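Side-chain contacts in ribulose bisphosphate carboxylase (PDB 6HUN), which probably catalyses the addition of carbon dioxide and water to ribulose 1,5-bisphosphate, giving two molecules of 3-phosphoglycerate, as a form III Rubisco acting in archaeal AMP breakdown: residues I194-I199 with D228-E233; R161-I166 with G262-M267; L384-L389 with A446-K451. All coordinates share one frame; numbering follows the deposited sequence.

Contact 1: I194-I199 with D228-E233; sequences ILIGGI and DRAEKE
Ile196 and Ala230 mark the closest approach of two helix backbones, their CA atoms 5.0 Å apart. Residues 194-199 are the end of helix 184-196 and the turn that follows; residues 228-233 lie within helix 216-234, close to its end. Gly198, with phi at 130°, closes the first helix in a Schellman motif, its N bonding back to Leu195 O; a side chain there would run into the preceding carbonyl oxygen.

The small Ala230 is consistent with so close an approach. Its methyl CB points toward the neighbouring helix and meets CB of Leu195 at 3.6 Å, so the leucine touches with the root of its side chain rather than its branches. Ile196 works from one side: CG1 stands anti to the backbone N (chi1 -153°), and the turn at chi2 (72°) carries CD1 across the gap. This one methyl reaches both the backbone of the second helix, at Ala230 CA (3.9 Å), and CB of Glu233 (4.0 Å), one turn further on, passing the glutamate chain at a slant.

Beyond that apolar CB, the Glu233 chain bends at chi2 and its OE1 accepts a hydrogen bond from Tyr192 OH. The same oxygen forms a salt bridge with Arg229 NH1 at 3.5 Å, and Arg229 also makes a cation-pi contact with Tyr192, so the polar cluster bridges the two helices beside the methyl packing. Lys238 NZ takes up Leu195 O and Ile199 O, tying the turn to the segment after the second helix. The whole is the close packing of consecutive outer helices in a beta/alpha (TIM) barrel, here those following the first and second barrel strands, 171-174 and 201-203.

Contact 2: R161-I166 with G262-M267; sequences REILGI and GNKFIM
At the end of the beta/alpha barrel where its strands begin, Ile163 and Leu164 of helix 156-164 press on Phe265, the first residue of the fourth barrel strand, 265-269. CG2 of Ile163 does most of the touching: CG1 lies beside the backbone N (chi1 -74°), which puts CG2 anti to it, 3.7 Å from Phe265 CE2 and 3.9 Å from CZ. The same methyl rests against Lys264 CB at 3.9 Å. Leu164 adds both its branches, CD1 to Phe265 CZ and CD2 to CE2, each at 4.2 Å. The methyls sit obliquely to the CE2-CZ end of the ring; Ile163 and Phe265 run past each other in opposite directions, while Leu164 crosses at a slant.

The helix precedes the first barrel strand, and Phe265 also touches Leu201 of the second strand and Ala291 of the fifth, while Leu164 shares Leu201. The helix end thus packs on the hydrophobic interior at the bottom of the barrel, the end away from the catalytic face in TIM-barrel enzymes. With an alanine at Phe265, Ile163 CG2 and both Leu164 methyls would probably lose the ring they rest on, and a gap would open between helix and barrel.

Lys264 contributes the root of its chain, CB and CG, for the chain folds at chi2 and chi3 and takes NZ to a salt bridge with Asp289. On the helix side, Gly165, with positive phi, forms a Schellman motif in which Ile166 N bonds to Arg161 O. Arg161 NH1 returns the grip on Ile166 O at 2.9 Å, with the oxygen in the guanidinium plane but the donor above the carbonyl plane. Its NH2 forms a salt bridge with Asp399.

Contact 3: L384-L389 with A446-K451; sequences LHPGTL and ARALEK
Ahead of Pro386 and Gly387, the two residues that meet Ala448 and Leu449, His385 directs its CB toward helix 443-452 and its ring meets that of Trp452, at the end of this helix, with the planes about 35° apart. Pro386 then sets the outer CB-CG-CD edge of its ring against the CB methyl of Ala448: CG is at 3.6 Å, CB at 3.8 Å and CD at 4.2 Å, so a single methyl spans three ring carbons. Leu445 and Trp452 of the same helix also touch the proline, as do Val422 and Ala425 of helix 415-431, making it a wedge between two helices.

At Gly387 the backbone itself is the surface. Its CA receives CD2 of Leu449 at 3.6 Å; the leucine's CG stands anti to the carbonyl carbon (chi1 -72°), and with CD1 running on in the extended direction (chi2 -177°), CD2 is the branch left turned to the glycine. A CB on Gly387 would lie about 3.4 Å from Leu449 CD2, a tight fit. The loop follows the seventh barrel strand, 377-380, and leads into helix 389-396; Ser381 to Gly383, just before it, are predicted to bind substrate. In the Rubisco barrel the C-terminal helix thus backs this turn.

Thr388 does not reach the helix and braces the turn from within, its OG1 donating to His385 O at 3.1 Å, in the carbonyl plane and on a lone pair; Thr388 N makes a weak bond to that same oxygen. Leu389, whose N bonds to Pro386 O, opens the next helix and plants its side chain on Val422 and Val426.

All three contacts belong to the catalytic barrel domain and touch no other chain. Contact 1 falls within the sequence span bracketed by contact 2, and their centres are 14 Å apart; contact 3 comes later in the chain, its centre 21 Å from that of contact 1 and 27 Å from that of contact 2. Contacts 1 and 2 both lie near Lys203, the predicted carbamylation and magnesium site, unmodified here: the side chains of Leu195 and Phe265 each lie about 9 Å from its side chain. The Phe265 side chain is about 12 Å from the bound calcium ion. The Pro386 side chain is about 7 Å from that of Val404, a predicted substrate-binding residue.

Contact 1: I194-I199 with D228-E233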
ATOM      1  N   ILE A 194      13.195  -3.241 -30.847  1.00 67.01           N
ATOM      2  CA  ILE A 194      13.914  -2.813 -29.644  1.00 63.00           C
ATOM      3  C   ILE A 194      15.104  -3.741 -29.381  1.00 57.36           C
ATOM      4  O   ILE A 194      16.253  -3.299 -29.309  1.00 56.40           O
ATOM      5  CB  ILE A 194      12.941  -2.752 -28.446  1.00 58.99           C
ATOM      6  CG1 ILE A 194      12.008  -1.532 -28.574  1.00 59.56           C
ATOM      7  CG2 ILE A 194      13.667  -2.699 -27.088  1.00 55.47           C
ATOM      8  CD1 ILE A 194      10.692  -1.651 -27.817  1.00 56.71           C
ATOM      9  N   LEU A 195      14.849  -5.051 -29.251  1.00 54.35           N
ATOM     10  CA  LEU A 195      15.933  -5.972 -28.902  1.00 52.27           C
ATOM     11  C   LEU A 195      16.973  -6.079 -30.009  1.00 61.39           C
ATOM     12  O   LEU A 195      18.183  -6.077 -29.731  1.00 60.21           O
ATOM     13  CB  LEU A 195      15.377  -7.345 -28.604  1.00 53.80           C
ATOM     14  CG  LEU A 195      14.286  -7.363 -27.512  1.00 49.35           C
ATOM     15  CD1 LEU A 195      13.900  -8.789 -27.317  1.00 53.11           C
ATOM     16  CD2 LEU A 195      14.812  -6.780 -26.229  1.00 46.74           C
ATOM     17  N   ILE A 196      16.517  -6.207 -31.260  1.00 58.30           N
ATOM     18  CA  ILE A 196      17.420  -6.420 -32.398  1.00 65.81           C
ATOM     19  C   ILE A 196      18.526  -5.367 -32.482  1.00 64.48           C
ATOM     20  O   ILE A 196      19.632  -5.656 -32.952  1.00 62.17           O
ATOM     21  CB  ILE A 196      16.609  -6.490 -33.714  1.00 69.02           C
ATOM     22  CG1 ILE A 196      17.342  -7.335 -34.738  1.00 75.32           C
ATOM     23  CG2 ILE A 196      16.328  -5.089 -34.293  1.00 65.43           C
ATOM     24  CD1 ILE A 196      17.315  -8.802 -34.409  1.00 80.01           C
ATOM     25  N   GLY A 197      18.268  -4.148 -32.031  1.00 63.05           N
ATOM     26  CA  GLY A 197      19.334  -3.176 -32.115  1.00 63.39           C
ATOM     27  C   GLY A 197      20.245  -3.052 -30.912  1.00 62.00           C
ATOM     28  O   GLY A 197      21.146  -2.216 -30.937  1.00 58.45           O
ATOM     29  N   GLY A 198      20.055  -3.827 -29.843  1.00 58.14           N
ATOM     30  CA  GLY A 198      20.984  -3.733 -28.727  1.00 55.44           C
ATOM     31  C   GLY A 198      20.378  -3.552 -27.334  1.00 51.53           C
ATOM     32  O   GLY A 198      21.100  -3.563 -26.333  1.00 51.63           O
ATOM     33  N   ILE A 199      19.077  -3.339 -27.233  1.00 47.00           N
ATOM     34  CA  ILE A 199      18.504  -3.256 -25.884  1.00 50.85           C
ATOM     35  C   ILE A 199      18.419  -4.676 -25.320  1.00 50.12           C
ATOM     36  O   ILE A 199      18.297  -5.654 -26.071  1.00 55.43           O
ATOM     37  CB  ILE A 199      17.154  -2.517 -25.894  1.00 48.09           C
ATOM     38  CG1 ILE A 199      17.351  -1.067 -26.321  1.00 54.83           C
ATOM     39  CG2 ILE A 199      16.436  -2.581 -24.497  1.00 43.48           C
ATOM     40  CD1 ILE A 199      18.560  -0.408 -25.731  1.00 55.88           C
ATOM     41  N   ASP A 228      13.443 -14.761 -29.127  1.00 58.95           N
ATOM     42  CA  ASP A 228      14.171 -15.870 -29.754  1.00 62.25           C
ATOM     43  C   ASP A 228      14.800 -15.453 -31.090  1.00 65.07           C
ATOM     44  O   ASP A 228      15.921 -15.868 -31.418  1.00 66.86           O
ATOM     45  CB  ASP A 228      13.217 -17.066 -29.920  1.00 64.38           C
ATOM     46  CG  ASP A 228      13.872 -18.264 -30.630  1.00 68.27           C
ATOM     47  OD1 ASP A 228      14.648 -19.011 -29.983  1.00 68.23           O
ATOM     48  OD2 ASP A 228      13.598 -18.441 -31.836  1.00 71.60           O
ATOM     49  N   ARG A 229      14.088 -14.666 -31.894  1.00 65.84           N
ATOM     50  CA  ARG A 229      14.687 -14.159 -33.113  1.00 68.53           C
ATOM     51  C   ARG A 229      15.884 -13.279 -32.790  1.00 68.77           C
ATOM     52  O   ARG A 229      16.995 -13.522 -33.283  1.00 68.83           O
ATOM     53  CB  ARG A 229      13.649 -13.402 -33.930  1.00 69.67           C
ATOM     54  CG  ARG A 229      12.480 -14.287 -34.322  1.00 71.90           C
ATOM     55  CD  ARG A 229      12.190 -14.191 -35.817  1.00 82.20           C
ATOM     56  NE  ARG A 229      11.545 -12.914 -36.145  1.00 87.72           N
ATOM     57  CZ  ARG A 229      11.981 -12.053 -37.069  1.00 84.37           C
ATOM     58  NH1 ARG A 229      13.089 -12.305 -37.758  1.00 79.98           N
ATOM     59  NH2 ARG A 229      11.312 -10.916 -37.279  1.00 83.83           N
ATOM     60  N   ALA A 230      15.696 -12.302 -31.886  1.00 63.18           N
ATOM     61  CA  ALA A 230      16.757 -11.352 -31.573  1.00 61.68           C
ATOM     62  C   ALA A 230      17.984 -12.022 -30.974  1.00 61.50           C
ATOM     63  O   ALA A 230      19.110 -11.599 -31.278  1.00 62.41           O
ATOM     64  CB  ALA A 230      16.262 -10.253 -30.621  1.00 57.94           C
ATOM     65  N   GLU A 231      17.811 -13.065 -30.156  1.00 60.68           N
ATOM     66  CA  GLU A 231      18.978 -13.757 -29.614  1.00 61.00           C
ATOM     67  C   GLU A 231      19.715 -14.522 -30.716  1.00 65.12           C
ATOM     68  O   GLU A 231      20.944 -14.639 -30.693  1.00 66.13           O
ATOM     69  CB  GLU A 231      18.567 -14.729 -28.541  1.00 59.68           C
ATOM     70  CG  GLU A 231      18.049 -13.996 -27.231  1.00 55.52           C
ATOM     71  CD  GLU A 231      17.492 -14.966 -26.211  1.00 54.49           C
ATOM     72  OE1 GLU A 231      16.819 -15.928 -26.607  1.00 60.34           O
ATOM     73  OE2 GLU A 231      17.722 -14.772 -25.005  1.00 57.58           O
ATOM     74  N   LYS A 232      18.964 -15.080 -31.651  1.00 67.70           N
ATOM     75  CA  LYS A 232      19.590 -15.890 -32.701  1.00 71.94           C
ATOM     76  C   LYS A 232      20.358 -15.036 -33.699  1.00 73.77           C
ATOM     77  O   LYS A 232      21.373 -15.486 -34.259  1.00 76.63           O
ATOM     78  CB  LYS A 232      18.515 -16.726 -33.375  1.00 74.38           C
ATOM     79  CG  LYS A 232      18.177 -17.968 -32.605  1.00 74.26           C
ATOM     80  CD  LYS A 232      16.916 -18.609 -33.142  1.00 76.21           C
ATOM     81  CE  LYS A 232      16.528 -19.876 -32.364  1.00 76.37           C
ATOM     82  NZ  LYS A 232      15.173 -20.362 -32.714  1.00 77.78           N
ATOM     83  N   GLU A 233      19.893 -13.816 -33.943  1.00 72.45           N
ATOM     84  CA  GLU A 233      20.525 -12.901 -34.886  1.00 74.28           C
ATOM     85  C   GLU A 233      21.672 -12.103 -34.266  1.00 72.45           C
ATOM     86  O   GLU A 233      22.687 -11.875 -34.922  1.00 74.78           O
ATOM     87  CB  GLU A 233      19.459 -11.967 -35.459  1.00 74.17           C
ATOM     88  CG  GLU A 233      18.212 -12.731 -35.842  1.00 75.55           C
ATOM     89  CD  GLU A 233      17.635 -12.319 -37.170  1.00 78.82           C
ATOM     90  OE1 GLU A 233      16.466 -11.887 -37.175  1.00 79.54           O
ATOM     91  OE2 GLU A 233      18.351 -12.436 -38.205  1.00 83.40           O
TER

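Contact 2: R161-I166 with G262-M267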
ATOM      1  N   ARG A 161      23.261 -10.337 -14.056  1.00 34.26           N
ATOM      2  CA  ARG A 161      24.330 -10.246 -15.078  1.00 36.46           C
ATOM      3  C   ARG A 161      24.600 -11.616 -15.682  1.00 44.13           C
ATOM      4  O   ARG A 161      24.988 -11.738 -16.862  1.00 42.22           O
ATOM      5  CB  ARG A 161      25.599  -9.672 -14.465  1.00 37.43           C
ATOM      6  CG  ARG A 161      25.537  -8.196 -14.100  1.00 35.51           C
ATOM      7  CD  ARG A 161      26.911  -7.688 -13.721  1.00 37.11           C
ATOM      8  NE  ARG A 161      26.936  -6.229 -13.637  1.00 35.72           N
ATOM      9  CZ  ARG A 161      26.858  -5.388 -14.664  1.00 35.49           C
ATOM     10  NH1 ARG A 161      26.766  -5.829 -15.910  1.00 36.62           N
ATOM     11  NH2 ARG A 161      26.841  -4.090 -14.429  1.00 34.27           N
ATOM     12  N   GLU A 162      24.503 -12.659 -14.871  1.00 40.42           N
ATOM     13  CA  GLU A 162      24.839 -13.970 -15.415  1.00 44.28           C
ATOM     14  C   GLU A 162      23.731 -14.465 -16.326  1.00 47.65           C
ATOM     15  O   GLU A 162      24.014 -15.072 -17.362  1.00 44.09           O
ATOM     16  CB  GLU A 162      25.118 -14.973 -14.312  1.00 46.36           C
ATOM     17  CG  GLU A 162      26.394 -14.656 -13.548  1.00 61.47           C
ATOM     18  CD  GLU A 162      26.373 -15.233 -12.135  1.00 74.58           C
ATOM     19  OE1 GLU A 162      27.445 -15.672 -11.654  1.00 78.92           O
ATOM     20  OE2 GLU A 162      25.280 -15.237 -11.507  1.00 78.20           O
ATOM     21  N   ILE A 163      22.467 -14.213 -15.963  1.00 43.13           N
ATOM     22  CA  ILE A 163      21.335 -14.483 -16.859  1.00 43.56           C
ATOM     23  C   ILE A 163      21.541 -13.839 -18.240  1.00 39.63           C
ATOM     24  O   ILE A 163      21.355 -14.477 -19.291  1.00 43.69           O
ATOM     25  CB  ILE A 163      20.027 -13.983 -16.218  1.00 36.04           C
ATOM     26  CG1 ILE A 163      19.578 -14.904 -15.092  1.00 38.29           C
ATOM     27  CG2 ILE A 163      18.943 -13.796 -17.305  1.00 36.24           C
ATOM     28  CD1 ILE A 163      18.486 -14.208 -14.183  1.00 33.58           C
ATOM     29  N   LEU A 164      21.922 -12.577 -18.268  1.00 38.50           N
ATOM     30  CA  LEU A 164      22.040 -11.868 -19.533  1.00 42.36           C
ATOM     31  C   LEU A 164      23.416 -12.062 -20.197  1.00 46.70           C
ATOM     32  O   LEU A 164      23.595 -11.637 -21.350  1.00 43.97           O
ATOM     33  CB  LEU A 164      21.747 -10.387 -19.315  1.00 38.99           C
ATOM     34  CG  LEU A 164      20.259 -10.190 -18.953  1.00 38.46           C
ATOM     35  CD1 LEU A 164      19.945  -8.775 -18.572  1.00 35.56           C
ATOM     36  CD2 LEU A 164      19.302 -10.640 -20.078  1.00 38.45           C
ATOM     37  N   GLY A 165      24.391 -12.600 -19.478  1.00 47.13           N
ATOM     38  CA  GLY A 165      25.757 -12.661 -20.010  1.00 49.76           C
ATOM     39  C   GLY A 165      26.414 -11.301 -20.196  1.00 49.23           C
ATOM     40  O   GLY A 165      27.199 -11.120 -21.133  1.00 51.40           O
ATOM     41  N   ILE A 166      26.091 -10.329 -19.337  1.00 48.15           N
ATOM     42  CA  ILE A 166      26.576  -8.948 -19.421  1.00 46.00           C
ATOM     43  C   ILE A 166      27.487  -8.714 -18.222  1.00 45.88           C
ATOM     44  O   ILE A 166      27.017  -8.510 -17.103  1.00 46.37           O
ATOM     45  CB  ILE A 166      25.428  -7.937 -19.471  1.00 45.81           C
ATOM     46  CG1 ILE A 166      24.504  -8.271 -20.632  1.00 45.17           C
ATOM     47  CG2 ILE A 166      25.954  -6.492 -19.522  1.00 47.10           C
ATOM     48  CD1 ILE A 166      23.260  -7.492 -20.675  1.00 41.77           C
ATOM     49  N   GLY A 262      10.481 -20.117 -20.749  1.00 51.14           N
ATOM     50  CA  GLY A 262      11.912 -19.899 -20.763  1.00 51.02           C
ATOM     51  C   GLY A 262      12.342 -18.461 -20.516  1.00 47.98           C
ATOM     52  O   GLY A 262      13.512 -18.159 -20.713  1.00 48.13           O
ATOM     53  N   ASN A 263      11.428 -17.563 -20.096  1.00 45.45           N
ATOM     54  CA  ASN A 263      11.819 -16.205 -19.711  1.00 42.64           C
ATOM     55  C   ASN A 263      12.257 -16.212 -18.248  1.00 42.45           C
ATOM     56  O   ASN A 263      11.775 -17.024 -17.447  1.00 40.91           O
ATOM     57  CB  ASN A 263      10.659 -15.219 -19.917  1.00 41.11           C
ATOM     58  CG  ASN A 263      11.081 -13.757 -19.749  1.00 44.19           C
ATOM     59  OD1 ASN A 263      11.910 -13.268 -20.507  1.00 43.49           O
ATOM     60  ND2 ASN A 263      10.486 -13.046 -18.760  1.00 36.19           N
ATOM     61  N   LYS A 264      13.176 -15.301 -17.897  1.00 39.14           N
ATOM     62  CA  LYS A 264      13.850 -15.356 -16.611  1.00 37.98           C
ATOM     63  C   LYS A 264      13.433 -14.218 -15.683  1.00 34.97           C
ATOM     64  O   LYS A 264      13.958 -14.131 -14.564  1.00 33.98           O
ATOM     65  CB  LYS A 264      15.349 -15.328 -16.776  1.00 38.99           C
ATOM     66  CG  LYS A 264      15.872 -16.591 -17.555  1.00 42.33           C
ATOM     67  CD  LYS A 264      15.588 -17.815 -16.694  1.00 46.03           C
ATOM     68  CE  LYS A 264      16.769 -18.090 -15.743  1.00 46.79           C
ATOM     69  NZ  LYS A 264      16.543 -19.276 -14.851  1.00 47.71           N
ATOM     70  N   PHE A 265      12.485 -13.403 -16.102  1.00 33.81           N
ATOM     71  CA  PHE A 265      12.124 -12.203 -15.344  1.00 31.19           C
ATOM     72  C   PHE A 265      10.605 -12.091 -15.206  1.00 30.38           C
ATOM     73  O   PHE A 265       9.853 -12.394 -16.151  1.00 32.67           O
ATOM     74  CB  PHE A 265      12.613 -10.937 -16.024  1.00 31.33           C
ATOM     75  CG  PHE A 265      14.094 -10.872 -16.202  1.00 35.20           C
ATOM     76  CD1 PHE A 265      14.865 -10.160 -15.271  1.00 31.15           C
ATOM     77  CD2 PHE A 265      14.710 -11.483 -17.299  1.00 35.55           C
ATOM     78  CE1 PHE A 265      16.215 -10.066 -15.390  1.00 32.90           C
ATOM     79  CE2 PHE A 265      16.118 -11.363 -17.459  1.00 36.38           C
ATOM     80  CZ  PHE A 265      16.848 -10.647 -16.469  1.00 33.28           C
ATOM     81  N   ILE A 266      10.159 -11.559 -14.044  1.00 28.34           N
ATOM     82  CA  ILE A 266       8.790 -11.083 -13.860  1.00 27.29           C
ATOM     83  C   ILE A 266       8.886  -9.688 -13.272  1.00 28.50           C
ATOM     84  O   ILE A 266       9.869  -9.359 -12.599  1.00 31.58           O
ATOM     85  CB  ILE A 266       7.930 -12.027 -12.951  1.00 27.45           C
ATOM     86  CG1 ILE A 266       8.649 -12.231 -11.608  1.00 29.18           C
ATOM     87  CG2 ILE A 266       7.727 -13.359 -13.729  1.00 30.02           C
ATOM     88  CD1 ILE A 266       7.835 -13.023 -10.462  1.00 30.63           C
ATOM     89  N   MET A 267       7.880  -8.859 -13.544  1.00 27.32           N
ATOM     90  CA  MET A 267       7.732  -7.566 -12.910  1.00 22.57           C
ATOM     91  C   MET A 267       6.471  -7.561 -12.070  1.00 24.79           C
ATOM     92  O   MET A 267       5.440  -8.091 -12.501  1.00 25.60           O
ATOM     93  CB  MET A 267       7.664  -6.454 -13.981  1.00 24.85           C
ATOM     94  CG  MET A 267       7.322  -5.080 -13.443  1.00 30.89           C
ATOM     95  SD  MET A 267       7.460  -4.067 -14.972  1.00 41.26           S
ATOM     96  CE  MET A 267       6.179  -2.866 -14.737  1.00 36.89           C
TER

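Contact 3: L384-L389 with A446-K451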
ATOM      1  N   LEU A 384      16.290   9.732 -20.521  1.00 47.67           N
ATOM      2  CA  LEU A 384      17.710   9.539 -20.822  1.00 49.50           C
ATOM      3  C   LEU A 384      17.919   9.339 -22.316  1.00 52.16           C
ATOM      4  O   LEU A 384      17.375   8.402 -22.907  1.00 56.52           O
ATOM      5  CB  LEU A 384      18.271   8.341 -20.066  1.00 44.22           C
ATOM      6  CG  LEU A 384      18.009   8.348 -18.555  1.00 47.57           C
ATOM      7  CD1 LEU A 384      18.318   6.997 -17.960  1.00 46.61           C
ATOM      8  CD2 LEU A 384      18.835   9.426 -17.898  1.00 46.31           C
ATOM      9  N   HIS A 385      18.792  10.153 -22.894  1.00 47.05           N
ATOM     10  CA  HIS A 385      19.210  10.112 -24.291  1.00 53.32           C
ATOM     11  C   HIS A 385      20.660   9.688 -24.362  1.00 51.43           C
ATOM     12  O   HIS A 385      21.369   9.746 -23.354  1.00 49.68           O
ATOM     13  CB  HIS A 385      19.032  11.498 -24.928  1.00 61.39           C
ATOM     14  CG  HIS A 385      17.613  11.954 -24.934  1.00 66.59           C
ATOM     15  ND1 HIS A 385      16.713  11.553 -25.896  1.00 70.15           N
ATOM     16  CD2 HIS A 385      16.915  12.707 -24.055  1.00 68.33           C
ATOM     17  CE1 HIS A 385      15.531  12.084 -25.638  1.00 70.23           C
ATOM     18  NE2 HIS A 385      15.625  12.782 -24.521  1.00 68.98           N
ATOM     19  N   PRO A 386      21.152   9.239 -25.527  1.00 53.30           N
ATOM     20  CA  PRO A 386      22.569   8.838 -25.585  1.00 57.21           C
ATOM     21  C   PRO A 386      23.539   9.885 -25.020  1.00 54.78           C
ATOM     22  O   PRO A 386      24.433   9.519 -24.248  1.00 55.17           O
ATOM     23  CB  PRO A 386      22.775   8.568 -27.084  1.00 56.90           C
ATOM     24  CG  PRO A 386      21.404   8.020 -27.499  1.00 56.16           C
ATOM     25  CD  PRO A 386      20.419   8.867 -26.753  1.00 52.54           C
ATOM     26  N   GLY A 387      23.316  11.171 -25.277  1.00 53.27           N
ATOM     27  CA  GLY A 387      24.252  12.186 -24.809  1.00 53.91           C
ATOM     28  C   GLY A 387      24.449  12.208 -23.305  1.00 58.57           C
ATOM     29  O   GLY A 387      25.566  12.418 -22.823  1.00 57.79           O
ATOM     30  N   THR A 388      23.369  11.981 -22.548  1.00 54.28           N
ATOM     31  CA  THR A 388      23.370  12.018 -21.091  1.00 56.15           C
ATOM     32  C   THR A 388      23.932  10.748 -20.438  1.00 56.43           C
ATOM     33  O   THR A 388      24.161  10.762 -19.221  1.00 54.37           O
ATOM     34  CB  THR A 388      21.944  12.187 -20.533  1.00 55.23           C
ATOM     35  OG1 THR A 388      21.309  10.896 -20.440  1.00 53.73           O
ATOM     36  CG2 THR A 388      21.074  13.068 -21.389  1.00 65.43           C
ATOM     37  N   LEU A 389      24.084   9.640 -21.181  1.00 52.88           N
ATOM     38  CA  LEU A 389      24.291   8.350 -20.506  1.00 50.18           C
ATOM     39  C   LEU A 389      25.629   8.303 -19.781  1.00 52.20           C
ATOM     40  O   LEU A 389      25.675   7.854 -18.629  1.00 43.26           O
ATOM     41  CB  LEU A 389      24.173   7.197 -21.496  1.00 46.46           C
ATOM     42  CG  LEU A 389      22.804   6.960 -22.130  1.00 49.38           C
ATOM     43  CD1 LEU A 389      22.810   5.629 -22.852  1.00 50.64           C
ATOM     44  CD2 LEU A 389      21.650   7.000 -21.082  1.00 47.60           C
ATOM     45  N   ALA A 446      25.922   9.354 -33.873  1.00 70.87           N
ATOM     46  CA  ALA A 446      26.184  10.697 -34.362  1.00 74.82           C
ATOM     47  C   ALA A 446      24.891  11.495 -34.383  1.00 73.80           C
ATOM     48  O   ALA A 446      24.829  12.616 -33.859  1.00 71.14           O
ATOM     49  CB  ALA A 446      26.849  10.645 -35.747  1.00 72.99           C
ATOM     50  N   ARG A 447      23.816  10.882 -34.884  1.00 71.55           N
ATOM     51  CA  ARG A 447      22.569  11.623 -35.004  1.00 77.01           C
ATOM     52  C   ARG A 447      21.851  11.774 -33.669  1.00 73.67           C
ATOM     53  O   ARG A 447      21.075  12.722 -33.489  1.00 74.51           O
ATOM     54  CB  ARG A 447      21.663  10.965 -36.042  1.00 81.40           C
ATOM     55  CG  ARG A 447      21.924  11.533 -37.437  1.00 86.86           C
ATOM     56  CD  ARG A 447      21.982  10.489 -38.532  1.00 91.50           C
ATOM     57  NE  ARG A 447      20.660   9.934 -38.819  1.00 95.19           N
ATOM     58  CZ  ARG A 447      19.599  10.633 -39.229  1.00 97.37           C
ATOM     59  NH1 ARG A 447      19.665  11.949 -39.412  1.00 97.68           N
ATOM     60  NH2 ARG A 447      18.452  10.007 -39.463  1.00 96.30           N
ATOM     61  N   ALA A 448      22.093  10.856 -32.730  1.00 71.23           N
ATOM     62  CA  ALA A 448      21.587  11.031 -31.376  1.00 67.16           C
ATOM     63  C   ALA A 448      22.141  12.308 -30.760  1.00 68.68           C
ATOM     64  O   ALA A 448      21.399  13.075 -30.130  1.00 65.32           O
ATOM     65  CB  ALA A 448      21.950   9.807 -30.529  1.00 60.41           C
ATOM     66  N   LEU A 449      23.448  12.559 -30.936  1.00 67.31           N
ATOM     67  CA  LEU A 449      24.029  13.788 -30.397  1.00 67.65           C
ATOM     68  C   LEU A 449      23.534  15.002 -31.174  1.00 71.37           C
ATOM     69  O   LEU A 449      23.227  16.040 -30.576  1.00 68.97           O
ATOM     70  CB  LEU A 449      25.556  13.707 -30.409  1.00 69.72           C
ATOM     71  CG  LEU A 449      26.209  12.774 -29.383  1.00 73.06           C
ATOM     72  CD1 LEU A 449      27.734  12.853 -29.465  1.00 72.15           C
ATOM     73  CD2 LEU A 449      25.720  13.062 -27.960  1.00 60.52           C
ATOM     74  N   GLU A 450      23.398  14.867 -32.499  1.00 69.37           N
ATOM     75  CA  GLU A 450      22.742  15.897 -33.307  1.00 77.33           C
ATOM     76  C   GLU A 450      21.365  16.254 -32.744  1.00 74.58           C
ATOM     77  O   GLU A 450      21.083  17.424 -32.440  1.00 75.41           O
ATOM     78  CB  GLU A 450      22.641  15.406 -34.764  1.00 86.91           C
ATOM     79  CG  GLU A 450      21.554  16.066 -35.655  1.00 93.83           C
ATOM     80  CD  GLU A 450      20.292  15.168 -35.803  1.00 96.99           C
ATOM     81  OE1 GLU A 450      19.187  15.602 -35.385  1.00 92.99           O
ATOM     82  OE2 GLU A 450      20.400  14.029 -36.328  1.00 97.96           O
ATOM     83  N   LYS A 451      20.505  15.242 -32.578  1.00 70.30           N
ATOM     84  CA  LYS A 451      19.093  15.477 -32.273  1.00 75.79           C
ATOM     85  C   LYS A 451      18.877  15.964 -30.839  1.00 72.57           C
ATOM     86  O   LYS A 451      18.179  16.956 -30.614  1.00 75.63           O
ATOM     87  CB  LYS A 451      18.287  14.198 -32.515  1.00 75.46           C
ATOM     88  CG  LYS A 451      16.796  14.363 -32.327  1.00 76.58           C
ATOM     89  CD  LYS A 451      16.096  13.035 -32.453  1.00 73.83           C
ATOM     90  CE  LYS A 451      14.917  13.129 -33.405  1.00 75.76           C
ATOM     91  NZ  LYS A 451      13.648  12.852 -32.666  1.00 70.87           N
TER